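Local atomic coordinates of pirin family protein (Acinetobacter baumannii, PDB entry 6D0P), a protein that probably acts as a metal-dependent quercetin 2,3-dioxygenase of the pirin family, built on cupin domains and binding one metal ion per subunit. Residues A[110-113]-A[114-118]; A[268-271]-A[272-275]. All blocks are in the same frame, centred on the assembly; numbering follows the deposited sequence. Where two conformers were deposited one is given.

Contact 1 of 2, residues A[110-113]-A[114-118]. With MN (manganese (II) ion), chain G.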
# COMPACT_ATOMS: atom_id res chain seq x y z
N GLU A 110 4.83 -2.47 -14.98
CA GLU A 110 4.88 -3.40 -13.85
C GLU A 110 4.33 -4.74 -14.35
O GLU A 110 3.20 -4.83 -14.82
CB GLU A 110 4.05 -2.89 -12.65
CG GLU A 110 4.52 -1.56 -12.08
CD GLU A 110 3.58 -0.82 -11.13
OE1 GLU A 110 2.68 -0.04 -11.61
OE2 GLU A 110 3.76 -0.98 -9.91
N PHE A 111 5.08 -5.80 -14.12
CA PHE A 111 4.64 -7.09 -14.63
C PHE A 111 5.29 -8.20 -13.82
O PHE A 111 6.26 -7.97 -13.08
CB PHE A 111 5.03 -7.19 -16.10
CG PHE A 111 6.47 -6.82 -16.34
CD1 PHE A 111 6.84 -5.51 -16.60
CD2 PHE A 111 7.46 -7.78 -16.30
CE1 PHE A 111 8.17 -5.18 -16.79
CE2 PHE A 111 8.78 -7.45 -16.52
CZ PHE A 111 9.13 -6.15 -16.76
N HIS A 112 4.77 -9.41 -14.01
CA HIS A 112 5.29 -10.52 -13.26
C HIS A 112 6.77 -10.70 -13.63
O HIS A 112 7.15 -10.55 -14.80
CB HIS A 112 4.52 -11.81 -13.55
CG HIS A 112 3.06 -11.77 -13.20
ND1 HIS A 112 2.19 -12.76 -13.63
CD2 HIS A 112 2.31 -10.87 -12.53
CE1 HIS A 112 0.97 -12.46 -13.23
NE2 HIS A 112 1.02 -11.31 -12.55
N SER A 113 7.61 -11.01 -12.67
CA SER A 113 9.01 -11.23 -12.97
C SER A 113 9.17 -12.39 -13.95
O SER A 113 8.34 -13.29 -13.98
CB SER A 113 9.79 -11.51 -11.73
OG SER A 113 9.64 -12.86 -11.35
N PRO A 114 10.24 -12.39 -14.74
CA PRO A 114 10.49 -13.51 -15.67
C PRO A 114 10.54 -14.86 -14.95
O PRO A 114 10.04 -15.85 -15.47
CB PRO A 114 11.85 -13.20 -16.29
CG PRO A 114 11.95 -11.69 -16.24
CD PRO A 114 11.13 -11.25 -15.04
N GLU A 115 11.14 -14.89 -13.76
CA GLU A 115 11.25 -16.11 -12.98
C GLU A 115 9.86 -16.61 -12.56
O GLU A 115 9.55 -17.80 -12.65
CB GLU A 115 12.14 -15.84 -11.76
CG GLU A 115 12.16 -16.97 -10.74
CD GLU A 115 13.18 -18.07 -11.02
OE1 GLU A 115 13.96 -17.92 -11.99
OE2 GLU A 115 13.19 -19.06 -10.27
N PHE A 116 9.02 -15.70 -12.08
CA PHE A 116 7.66 -16.07 -11.68
C PHE A 116 6.85 -16.49 -12.90
O PHE A 116 6.18 -17.51 -12.86
CB PHE A 116 6.95 -14.95 -10.92
CG PHE A 116 5.54 -15.32 -10.54
CD1 PHE A 116 5.30 -16.30 -9.59
CD2 PHE A 116 4.46 -14.77 -11.20
CE1 PHE A 116 4.01 -16.69 -9.29
CE2 PHE A 116 3.17 -15.14 -10.88
CZ PHE A 116 2.95 -16.10 -9.92
N ALA A 117 6.99 -15.77 -14.00
CA ALA A 117 6.25 -16.10 -15.23
C ALA A 117 6.59 -17.52 -15.66
O ALA A 117 5.70 -18.27 -16.02
CB ALA A 117 6.58 -15.13 -16.34
N GLU A 118 7.87 -17.88 -15.60
CA GLU A 118 8.34 -19.19 -16.06
C GLU A 118 7.79 -20.31 -15.17
O GLU A 118 7.42 -21.36 -15.67
CB GLU A 118 9.87 -19.25 -16.05
CG GLU A 118 10.44 -20.62 -16.39
CD GLU A 118 11.94 -20.79 -16.18
OE1 GLU A 118 12.66 -19.78 -16.21
OE2 GLU A 118 12.39 -21.95 -15.98
MN MN G . 2.30 2.14 -11.53
O HOH W 1 3.13 1.70 -9.25
O HOH W 2 0.39 1.57 -10.55
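A serine N-cap opens the short helix 114-119 directly after strand 106-112, the strand of the pirin cupin domain that carries two of the manganese ligands. Ser113 is the cap: its OG accepts from Phe116 N at 3.0 Å, with the N-H pointing almost straight at the oxygen. Ser113 OG is also hydrogen-bonded to Glu79 OE1, which ties the cap to the chain leading into the neighbouring strand 80-84. The torsion behind the capping bond is chi1 of 80°, which places OG between the backbone N and the carbonyl carbon, within reach of the Phe116 amide. Ser113 O, meanwhile, takes the first regular helical bond, from Ala117 N at 2.8 Å. His112, one residue before the cap, forms a T-shaped pair with Phe116. The phenyl ring, with CG anti to the backbone N (chi1 178°), brings its CD2-CE2 edge over one face of the imidazole; the ring planes stand at 76°, and CE2 of Phe116 is 3.8 Å from ND1 of His112. The rotation of the imidazole is fixed at its far end, where NE2 hydrogen-bonds the backbone O of Gly22, and Phe123 and Phe52 also meet this buried ring. Glu110, further back on the strand, makes no contact with the helix; its side chain runs to the metal centre that it shares with His64, His66 and His108, while its OE2 stays off the metal and is hydrogen-bonded by Gln127 NE2. Glu110 OE1 binds manganese at 2.2 Å, and two waters complete the six ligands. Water 1, itself a manganese ligand, donates a weak bond to Glu110 OE2 at 2.8 Å.

Contact 2 of 2, residues A[268-271]-A[272-275]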
# COMPACT_ATOMS: atom_id res chain seq x y z
N MSE A 268 -2.76 15.59 -7.40
CA MSE A 268 -2.15 16.87 -7.09
C MSE A 268 -3.01 17.60 -6.09
O MSE A 268 -3.89 16.97 -5.45
CB MSE A 268 -1.96 17.64 -8.41
CG MSE A 268 -1.02 16.90 -9.40
SE MSE A 268 0.83 16.85 -8.72
CE MSE A 268 1.26 18.79 -8.71
N ASN A 269 -2.77 18.90 -5.92
CA ASN A 269 -3.55 19.69 -4.95
C ASN A 269 -4.63 20.52 -5.65
O ASN A 269 -5.64 20.87 -5.00
CB ASN A 269 -2.66 20.60 -4.10
CG ASN A 269 -1.69 19.84 -3.23
OD1 ASN A 269 -0.49 19.84 -3.51
ND2 ASN A 269 -2.19 19.14 -2.22
N THR A 270 -4.42 20.86 -6.93
CA THR A 270 -5.36 21.74 -7.64
C THR A 270 -5.72 21.19 -9.03
O THR A 270 -4.96 20.41 -9.63
CB THR A 270 -4.75 23.13 -7.83
OG1 THR A 270 -3.71 23.02 -8.81
CG2 THR A 270 -4.22 23.73 -6.55
N LYS A 271 -6.86 21.67 -9.55
CA LYS A 271 -7.30 21.30 -10.90
C LYS A 271 -6.29 21.86 -11.92
O LYS A 271 -6.00 21.20 -12.93
CB LYS A 271 -8.74 21.76 -11.15
CG LYS A 271 -9.80 21.03 -10.33
CD LYS A 271 -11.24 21.33 -10.72
CE LYS A 271 -12.22 20.52 -9.91
NZ LYS A 271 -13.53 20.43 -10.59
N ALA A 272 -5.74 23.05 -11.68
CA ALA A 272 -4.74 23.62 -12.60
C ALA A 272 -3.52 22.68 -12.70
O ALA A 272 -2.97 22.48 -13.78
CB ALA A 272 -4.33 25.00 -12.14
N GLU A 273 -3.09 22.12 -11.56
CA GLU A 273 -1.95 21.18 -11.57
C GLU A 273 -2.32 19.91 -12.34
O GLU A 273 -1.46 19.33 -13.00
CB GLU A 273 -1.52 20.83 -10.15
CG GLU A 273 -0.79 21.94 -9.42
CD GLU A 273 -0.73 21.76 -7.91
OE1 GLU A 273 -1.47 20.90 -7.38
OE2 GLU A 273 0.05 22.50 -7.26
N ILE A 274 -3.57 19.45 -12.22
CA ILE A 274 -4.03 18.27 -12.97
C ILE A 274 -3.98 18.59 -14.47
O ILE A 274 -3.54 17.76 -15.25
CB ILE A 274 -5.43 17.81 -12.51
CG1 ILE A 274 -5.38 17.14 -11.12
CG2 ILE A 274 -6.07 16.88 -13.53
CD1 ILE A 274 -4.46 15.95 -11.04
N MSE A 275 -4.39 19.80 -14.86
CA MSE A 275 -4.38 20.20 -16.28
C MSE A 275 -2.93 20.16 -16.79
O MSE A 275 -2.67 19.71 -17.89
CB MSE A 275 -4.98 21.59 -16.47
CG MSE A 275 -6.47 21.66 -16.11
SE MSE A 275 -7.49 20.71 -17.52
CE MSE A 275 -7.80 22.25 -18.73
O HOH W 3 0.92 21.51 -5.09
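Two torsions set up the capping box of Thr270 and Glu273 at the start of helix 271-282: chi1 of 71° on Thr270 puts OG1 between the backbone N and the carbonyl carbon, where it meets the amide of Glu273, while Glu273 sets CG beside its own backbone N (chi1 -73°), and its extended chain then carries the carboxylate back over the preceding residues. OG1 of Thr270 accepts from Glu273 N at 3.0 Å. In return, Glu273 OE1 takes Thr270 N at 3.0 Å, from above the carboxylate plane, and also Asn269 N at 2.8 Å, met nearly along the C-O axis. One oxygen thus grips two successive amides. OE2 receives a hydrogen bond from water 3, which donates to Asn269 OD1 as well, while Asn269 ND2 is bonded to Pro259 O. Over the carboxylate face opposite Thr270 N, the selenomethionine Met268 curls until its CE lies 3.7 Å from Glu273 CD. Met268 CG meets Ile274 CD1 at 3.9 Å, joining strand 266-268 to the helix. With its negative charge at the helix N-terminus and two amides directed at OE1, Glu273 is probably held ionised.

How the contacts relate
Contacts 1 and 2 are both helix N-caps with a hydroxyl accepting from the amide three residues on, yet they belong to different cupin sequence families, 110-118 to the pirin family proper and 268-275 to the pirin C-terminal one. Their centres are 35 Å apart and their nearest atoms about 17 Å, too far to touch. The manganese site lies between them: contact 1 supplies a ligand through Glu110, whereas contact 2 lies on the other side of the metal, the side chain of Met268 coming to about 10 Å from that of the ligand His66. Contact 2 adds a carboxylate to complete a capping box; in contact 1 the residue three on from the cap is Phe116, and the carboxylate bonded to the cap hydroxyl comes from Glu79.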